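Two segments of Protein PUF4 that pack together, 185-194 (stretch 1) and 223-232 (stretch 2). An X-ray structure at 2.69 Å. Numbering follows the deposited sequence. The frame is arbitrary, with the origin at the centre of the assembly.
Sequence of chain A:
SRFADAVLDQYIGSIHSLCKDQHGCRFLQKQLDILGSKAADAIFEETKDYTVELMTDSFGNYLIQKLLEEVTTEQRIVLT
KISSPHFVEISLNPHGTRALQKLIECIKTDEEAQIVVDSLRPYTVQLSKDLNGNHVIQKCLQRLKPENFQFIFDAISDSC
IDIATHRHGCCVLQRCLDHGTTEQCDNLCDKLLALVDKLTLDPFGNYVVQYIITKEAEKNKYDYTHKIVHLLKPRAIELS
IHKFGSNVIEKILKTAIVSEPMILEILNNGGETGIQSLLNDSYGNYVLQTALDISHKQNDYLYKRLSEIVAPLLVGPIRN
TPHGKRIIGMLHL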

# COMPACT_ATOMS: atom_id res chain seq x y z
N CYS A 185 10.92 -10.35 -4.26
CA CYS A 185 9.48 -10.56 -4.43
C CYS A 185 9.13 -12.03 -4.47
O CYS A 185 8.07 -12.43 -4.00
N ASP A 186 10.03 -12.84 -5.02
CA ASP A 186 9.80 -14.28 -5.09
C ASP A 186 9.84 -14.90 -3.69
O ASP A 186 8.92 -15.62 -3.30
N ASN A 187 10.90 -14.63 -2.94
CA ASN A 187 10.99 -15.17 -1.59
C ASN A 187 9.79 -14.74 -0.74
O ASN A 187 9.31 -15.51 0.09
N LEU A 188 9.30 -13.53 -0.99
CA LEU A 188 8.14 -13.01 -0.27
C LEU A 188 6.85 -13.72 -0.71
O LEU A 188 6.04 -14.12 0.13
N CYS A 189 6.67 -13.87 -2.01
CA CYS A 189 5.47 -14.52 -2.52
C CYS A 189 5.41 -15.99 -2.13
O CYS A 189 4.32 -16.53 -1.89
N ASP A 190 6.57 -16.63 -2.05
CA ASP A 190 6.64 -18.00 -1.55
C ASP A 190 5.99 -18.08 -0.16
O ASP A 190 5.10 -18.91 0.08
N LYS A 191 6.42 -17.20 0.75
CA LYS A 191 5.85 -17.17 2.09
C LYS A 191 4.34 -16.89 2.08
O LYS A 191 3.55 -17.59 2.74
N LEU A 192 3.95 -15.88 1.30
CA LEU A 192 2.55 -15.53 1.14
C LEU A 192 1.73 -16.70 0.59
O LEU A 192 0.60 -16.93 1.02
N LEU A 193 2.31 -17.42 -0.37
CA LEU A 193 1.63 -18.53 -1.04
C LEU A 193 1.39 -19.69 -0.08
O LEU A 193 0.40 -20.40 -0.17
N ALA A 194 2.31 -19.86 0.86
CA ALA A 194 2.12 -20.83 1.92
C ALA A 194 0.95 -20.44 2.83
O ALA A 194 0.51 -21.24 3.65
N ASP A 223 3.49 -16.33 -12.84
CA ASP A 223 4.10 -17.36 -12.01
C ASP A 223 3.20 -17.66 -10.82
O ASP A 223 2.59 -18.72 -10.75
N TYR A 224 3.12 -16.72 -9.87
CA TYR A 224 2.35 -16.94 -8.65
C TYR A 224 0.86 -16.90 -8.92
O TYR A 224 0.07 -17.52 -8.21
N THR A 225 0.46 -16.18 -9.96
CA THR A 225 -0.92 -16.17 -10.37
C THR A 225 -1.39 -17.61 -10.56
O THR A 225 -2.40 -18.03 -10.01
N HIS A 226 -0.63 -18.38 -11.32
CA HIS A 226 -1.00 -19.76 -11.60
C HIS A 226 -1.01 -20.60 -10.33
O HIS A 226 -1.89 -21.45 -10.15
N LYS A 227 -0.04 -20.38 -9.46
CA LYS A 227 0.03 -21.16 -8.22
C LYS A 227 -1.14 -20.84 -7.27
O LYS A 227 -1.66 -21.74 -6.59
N ILE A 228 -1.55 -19.58 -7.24
CA ILE A 228 -2.72 -19.17 -6.45
C ILE A 228 -3.98 -19.81 -7.01
O ILE A 228 -4.74 -20.44 -6.27
N VAL A 229 -4.21 -19.64 -8.30
CA VAL A 229 -5.38 -20.21 -8.93
C VAL A 229 -5.47 -21.70 -8.63
O VAL A 229 -6.53 -22.21 -8.25
N HIS A 230 -4.35 -22.40 -8.78
CA HIS A 230 -4.30 -23.82 -8.48
C HIS A 230 -4.77 -24.17 -7.07
O HIS A 230 -5.37 -25.22 -6.85
N LEU A 231 -4.50 -23.30 -6.10
CA LEU A 231 -4.87 -23.58 -4.71
C LEU A 231 -6.31 -23.21 -4.38
O LEU A 231 -6.94 -23.87 -3.56
N LEU A 232 -6.83 -22.17 -5.01
CA LEU A 232 -8.16 -21.66 -4.66
C LEU A 232 -9.29 -22.15 -5.57
O LEU A 232 -10.45 -22.14 -5.17

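Packing of two nearly parallel helices in Protein PUF4, residues 185-193 and 224-232, whose axes come within 11.2 Å at an angle of 4°. The backbones run in step, C189 CA lying 7.3 Å from Y224 CA and, one turn on, L193 CA 7.0 Å from I228 CA. The contact is small, 385 Å² over both sides, and Y224 and L193 supply most of it, each the knob in a hole formed by the other helix. Y224 points toward stretch 1 with chi1 at -67° (m) and chi2 at -80°, which lays its ring among D186, C189, D190 and L193. C189, also directed across the gap (m), covers one ring face: its CB stands 3.3 Å from the centroid of the Y224 ring, just 6° off the normal, a close CH-pi contact, and C189 SG lies over the same ring at 4.3 Å from the centroid. At the ring edge, D186 OD1 lies 3.3 Å from Y224 CE2 and L193 CD2 4.4 Å from Y224 CD1. At the tip of the ring, Y224 OH donates a hydrogen bond to D190 OD1 (2.7 Å), so the hydroxyl of this buried residue finds a charged acceptor; Y224 OH also lies 2.9 Å from D186 O. The aspartates D186 and D190 both leave their helix sideways, in m rotamers, yet their carboxylates come nearer to stretch 2, which brings D186 OD1 and D190 OD1 to the ring edge, near its plane. The O of water 1 lies 3.2 Å from D186 OD2, to which it can donate, and within weak donating range of D223 OD2 (3.4 Å) and Y224 OH (3.5 Å); its two hydrogens can serve at most two of the three at a time. One turn after C189, L193 points toward stretch 2 with chi1 t and chi2 p and enters the hole formed by Y224, K227, I228 and L231. L193 CD1 reaches I228 CG1 at 3.9 Å and L231 CD1 at 4.0 Å, while L193 CD2 rests 3.8 Å from K227 CD. K227 is extended beyond chi1 (m), with chi2 to chi4 all t, so its aliphatic stem can lie against the leucine; K227 NZ forms a long salt bridge with D223 OD1 (3.9 Å) within its own stretch. I228 (m, t) stands sideways and contributes little area, whereas L231 (m, t) points toward stretch 1 and adds an apolar contact. The interface thus passes from a polar end at D186 and D190, with one water beside D186, through the tyrosine ring, to an apolar end around L193.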

# COMPACT_ATOMS: atom_id res chain seq x y z
CB CYS A 185 8.97 -9.86 -5.69
SG CYS A 185 9.13 -8.06 -5.63
CB ASP A 186 10.83 -14.95 -6.00
CG ASP A 186 10.42 -14.92 -7.47
OD1 ASP A 186 9.43 -14.24 -7.82
OD2 ASP A 186 11.11 -15.58 -8.28
CB ASN A 187 12.31 -14.79 -0.92
CG ASN A 187 13.48 -15.58 -1.47
OD1 ASN A 187 13.31 -16.68 -2.00
ND2 ASN A 187 14.69 -15.03 -1.34
CB LEU A 188 8.02 -11.50 -0.49
CG LEU A 188 6.81 -10.77 0.10
CD1 LEU A 188 6.62 -11.13 1.56
CD2 LEU A 188 6.98 -9.27 -0.06
CB CYS A 189 5.36 -14.35 -4.03
SG CYS A 189 5.01 -12.66 -4.53
CB ASP A 190 8.09 -18.47 -1.47
CG ASP A 190 8.69 -18.77 -2.83
OD1 ASP A 190 7.94 -18.79 -3.84
OD2 ASP A 190 9.91 -18.99 -2.89
CB LYS A 191 6.58 -16.13 2.95
CG LYS A 191 8.09 -16.33 2.97
CD LYS A 191 8.69 -15.93 4.30
CE LYS A 191 10.11 -16.45 4.44
NZ LYS A 191 10.47 -16.66 5.88
CB LEU A 192 2.42 -14.32 0.22
CG LEU A 192 3.08 -13.04 0.74
CD1 LEU A 192 3.10 -11.99 -0.34
CD2 LEU A 192 2.37 -12.54 1.97
CB LEU A 193 2.44 -19.00 -2.24
CG LEU A 193 1.76 -20.00 -3.17
CD1 LEU A 193 0.68 -19.32 -4.01
CD2 LEU A 193 2.81 -20.67 -4.06
CB ALA A 194 3.40 -20.96 2.72
CB ASP A 223 5.51 -16.92 -11.56
CG ASP A 223 6.14 -17.89 -10.57
OD1 ASP A 223 5.47 -18.86 -10.16
OD2 ASP A 223 7.32 -17.68 -10.19
CB TYR A 224 2.76 -15.97 -7.54
CG TYR A 224 4.18 -16.20 -7.06
CD1 TYR A 224 4.47 -17.21 -6.15
CD2 TYR A 224 5.24 -15.42 -7.53
CE1 TYR A 224 5.76 -17.43 -5.71
CE2 TYR A 224 6.53 -15.63 -7.10
CZ TYR A 224 6.79 -16.64 -6.20
OH TYR A 224 8.09 -16.86 -5.78
CB THR A 225 -1.11 -15.38 -11.68
OG1 THR A 225 -0.83 -14.00 -11.44
CG2 THR A 225 -2.53 -15.52 -12.19
CB HIS A 226 -0.08 -20.38 -12.66
CG HIS A 226 -0.29 -19.83 -14.04
ND1 HIS A 226 0.71 -19.19 -14.74
CD2 HIS A 226 -1.38 -19.81 -14.84
CE1 HIS A 226 0.25 -18.81 -15.92
NE2 HIS A 226 -1.02 -19.18 -16.00
CB LYS A 227 1.39 -20.96 -7.55
CG LYS A 227 2.55 -21.55 -8.34
CD LYS A 227 3.88 -21.35 -7.62
CE LYS A 227 5.07 -21.92 -8.40
NZ LYS A 227 6.37 -21.72 -7.72
CB ILE A 228 -2.92 -17.65 -6.49
CG1 ILE A 228 -1.78 -16.92 -5.77
CG2 ILE A 228 -4.26 -17.27 -5.87
CD1 ILE A 228 -1.80 -15.44 -6.00
CB VAL A 229 -5.38 -19.99 -10.44
CG1 VAL A 229 -6.56 -20.70 -11.08
CG2 VAL A 229 -5.45 -18.50 -10.74
CB HIS A 230 -2.89 -24.38 -8.71
CG HIS A 230 -2.75 -25.82 -8.33
ND1 HIS A 230 -3.24 -26.85 -9.11
CD2 HIS A 230 -2.21 -26.40 -7.24
CE1 HIS A 230 -2.99 -28.00 -8.52
NE2 HIS A 230 -2.37 -27.76 -7.38
CB LEU A 231 -3.91 -22.87 -3.74
CG LEU A 231 -2.51 -23.48 -3.60
CD1 LEU A 231 -1.52 -22.52 -2.97
CD2 LEU A 231 -2.59 -24.77 -2.81
CB LEU A 232 -8.17 -20.13 -4.66
CG LEU A 232 -7.08 -19.38 -3.92
CD1 LEU A 232 -7.35 -17.90 -4.06
CD2 LEU A 232 -7.01 -19.78 -2.46
O HOH W 1 9.91 -18.54 -8.23